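Local coordinates for glycoside hydrolase family protein (Novosphingobium sp. PP1Y, PDB 6Q2F) that probably releases terminal alpha-L-rhamnose from glycosides by hydrolysis, as an alpha-L-rhamnosidase that binds a sodium ion, at residues A[85-90]-A[499-504]. Sequence-based numbering, arbitrary orientation.
Sequences GLQNFD and ALLTDS. With NA (sodium ion), chain B.
Leu-501 reaches from strand 497-502 toward Phe-89 and Gln-87 of strand 85-91, and one of its methyl groups makes both contacts. In the apolar part of the contact, CD2 of Leu-501 meets CZ of Phe-89 at 3.4 Å, coming to the edge of the ring, near its plane. The benzyl group has CG anti to the carbonyl carbon (chi1 -56°), which swings the ring across to the leucine. A branched leucine suits this buried place because it presents a compact apolar methyl to the rim of the ring. The same ring stacks with His-60 and makes an edge-to-face pair with Trp-58.

Gln-87 adds a van der Waals contact of its polar end. Its extended chain crosses the leucine at about a right angle, leaving OE1 3.8 Å from CD2 of Leu-501. This buried oxygen accepts a hydrogen bond from NE1 of Trp-58, so the amide can sit against a methyl group without losing its polar partner.

Metal binding follows directly where the strand gives way to loop, at the C-terminal end of a barrel strand, where (beta/alpha)8 enzymes usually carry their active sites. The sodium ion lies 2.6 Å from OG of Ser-504 and, in a longer contact, 3.0 Å from OD1 of Asp-503, with Glu-583, Glu-586 and Glu-644 completing the site. A carboxylate and a hydroxyl supply the hard oxygen ligands that sodium prefers. OD1 also accepts the backbone N-H of Ser-504, at 2.8 Å from N to OD1, from above the carboxylate plane. With an alanine here instead of Asp-503, the sodium is likely to lose one of its oxygen ligands and the amide of Ser-504 this acceptor.

Strands 85-91, 127-131 and 497-502 are successive, parallel strands of an eight-stranded (beta/alpha)8-type barrel, flanked by 56-62 and 579-582.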
loop_
_atom_site.group_PDB
_atom_site.type_symbol
_atom_site.label_atom_id
_atom_site.label_comp_id
_atom_site.label_asym_id
_atom_site.label_seq_id
_atom_site.Cartn_x
_atom_site.Cartn_y
_atom_site.Cartn_z
ATOM N N GLY A 85 18.943 8.808 5.746
ATOM C CA GLY A 85 18.685 7.786 6.744
ATOM C C GLY A 85 18.489 6.444 6.087
ATOM O O GLY A 85 18.515 6.314 4.858
ATOM N N LEU A 86 18.300 5.439 6.929
ATOM C CA LEU A 86 18.289 4.070 6.444
ATOM C C LEU A 86 17.466 3.223 7.395
ATOM O O LEU A 86 17.394 3.502 8.590
ATOM C CB LEU A 86 19.715 3.514 6.305
ATOM C CG LEU A 86 20.536 3.214 7.565
ATOM C CD1 LEU A 86 21.881 2.637 7.104
ATOM C CD2 LEU A 86 20.796 4.456 8.442
ATOM N N GLN A 87 16.837 2.194 6.851
ATOM C CA GLN A 87 15.910 1.367 7.616
ATOM C C GLN A 87 16.364 -0.075 7.463
ATOM O O GLN A 87 16.277 -0.649 6.374
ATOM C CB GLN A 87 14.473 1.599 7.140
ATOM C CG GLN A 87 14.149 3.121 7.024
ATOM C CD GLN A 87 12.653 3.458 7.013
ATOM O OE1 GLN A 87 11.834 2.706 6.515
ATOM N NE2 GLN A 87 12.313 4.613 7.543
ATOM N N ASN A 88 16.890 -0.633 8.540
ATOM C CA ASN A 88 17.530 -1.937 8.503
ATOM C C ASN A 88 16.513 -3.071 8.564
ATOM O O ASN A 88 15.501 -2.976 9.254
ATOM C CB ASN A 88 18.516 -2.065 9.667
ATOM C CG ASN A 88 19.222 -3.410 9.683
ATOM O OD1 ASN A 88 19.190 -4.133 10.679
ATOM N ND2 ASN A 88 19.825 -3.772 8.561
ATOM N N PHE A 89 16.813 -4.161 7.855
ATOM C CA PHE A 89 16.099 -5.428 7.976
ATOM C C PHE A 89 17.116 -6.546 8.033
ATOM O O PHE A 89 18.059 -6.574 7.226
ATOM C CB PHE A 89 15.169 -5.695 6.788
ATOM C CG PHE A 89 14.172 -4.614 6.536
ATOM C CD1 PHE A 89 12.972 -4.608 7.211
ATOM C CD2 PHE A 89 14.437 -3.605 5.617
ATOM C CE1 PHE A 89 12.036 -3.610 6.972
ATOM C CE2 PHE A 89 13.509 -2.600 5.379
ATOM C CZ PHE A 89 12.311 -2.606 6.049
ATOM N N ASP A 90 16.935 -7.467 8.980
ATOM C CA ASP A 90 17.675 -8.728 8.935
ATOM C C ASP A 90 16.794 -9.722 8.189
ATOM O O ASP A 90 15.854 -10.269 8.760
ATOM C CB ASP A 90 18.045 -9.228 10.324
ATOM C CG ASP A 90 19.024 -10.395 10.271
ATOM O OD1 ASP A 90 20.197 -10.151 9.900
ATOM O OD2 ASP A 90 18.625 -11.542 10.569
ATOM N N ALA A 499 13.803 5.164 14.985
ATOM C CA ALA A 499 12.469 4.952 14.467
ATOM C C ALA A 499 12.174 3.483 14.314
ATOM O O ALA A 499 13.078 2.649 14.168
ATOM C CB ALA A 499 12.281 5.658 13.100
ATOM N N LEU A 500 10.883 3.202 14.290
ATOM C CA LEU A 500 10.308 1.885 14.100
ATOM C C LEU A 500 9.537 1.910 12.794
ATOM O O LEU A 500 8.917 2.920 12.457
ATOM C CB LEU A 500 9.354 1.568 15.254
ATOM C CG LEU A 500 9.355 0.276 16.044
ATOM C CD1 LEU A 500 10.773 -0.172 16.362
ATOM C CD2 LEU A 500 8.565 0.570 17.331
ATOM N N LEU A 501 9.567 0.817 12.057
ATOM C CA LEU A 501 8.802 0.714 10.826
ATOM C C LEU A 501 7.821 -0.434 10.979
ATOM O O LEU A 501 8.236 -1.560 11.278
ATOM C CB LEU A 501 9.716 0.477 9.620
ATOM C CG LEU A 501 8.991 -0.111 8.405
ATOM C CD1 LEU A 501 8.028 0.917 7.840
ATOM C CD2 LEU A 501 9.999 -0.467 7.323
ATOM N N THR A 502 6.522 -0.153 10.799
ATOM C CA THR A 502 5.529 -1.214 10.674
ATOM C C THR A 502 5.289 -1.389 9.180
ATOM O O THR A 502 4.648 -0.549 8.539
ATOM C CB THR A 502 4.230 -0.910 11.440
ATOM O OG1 THR A 502 3.637 0.303 10.966
ATOM C CG2 THR A 502 4.481 -0.781 12.937
ATOM N N ASP A 503 5.877 -2.445 8.625
ATOM C CA ASP A 503 5.735 -2.795 7.222
ATOM C C ASP A 503 4.265 -3.092 6.920
ATOM O O ASP A 503 3.438 -3.252 7.825
ATOM C CB ASP A 503 6.603 -4.015 6.926
ATOM C CG ASP A 503 7.041 -4.098 5.477
ATOM O OD1 ASP A 503 6.525 -3.310 4.644
ATOM O OD2 ASP A 503 7.891 -4.960 5.182
ATOM N N SER A 504 3.939 -3.162 5.627
ATOM C CA SER A 504 2.558 -3.445 5.235
ATOM C C SER A 504 2.149 -4.822 5.754
ATOM O O SER A 504 2.963 -5.746 5.824
ATOM C CB SER A 504 2.417 -3.368 3.713
ATOM O OG SER A 504 3.365 -4.211 3.107
HETATM NA NA NA B . 5.282 -2.804 1.985
#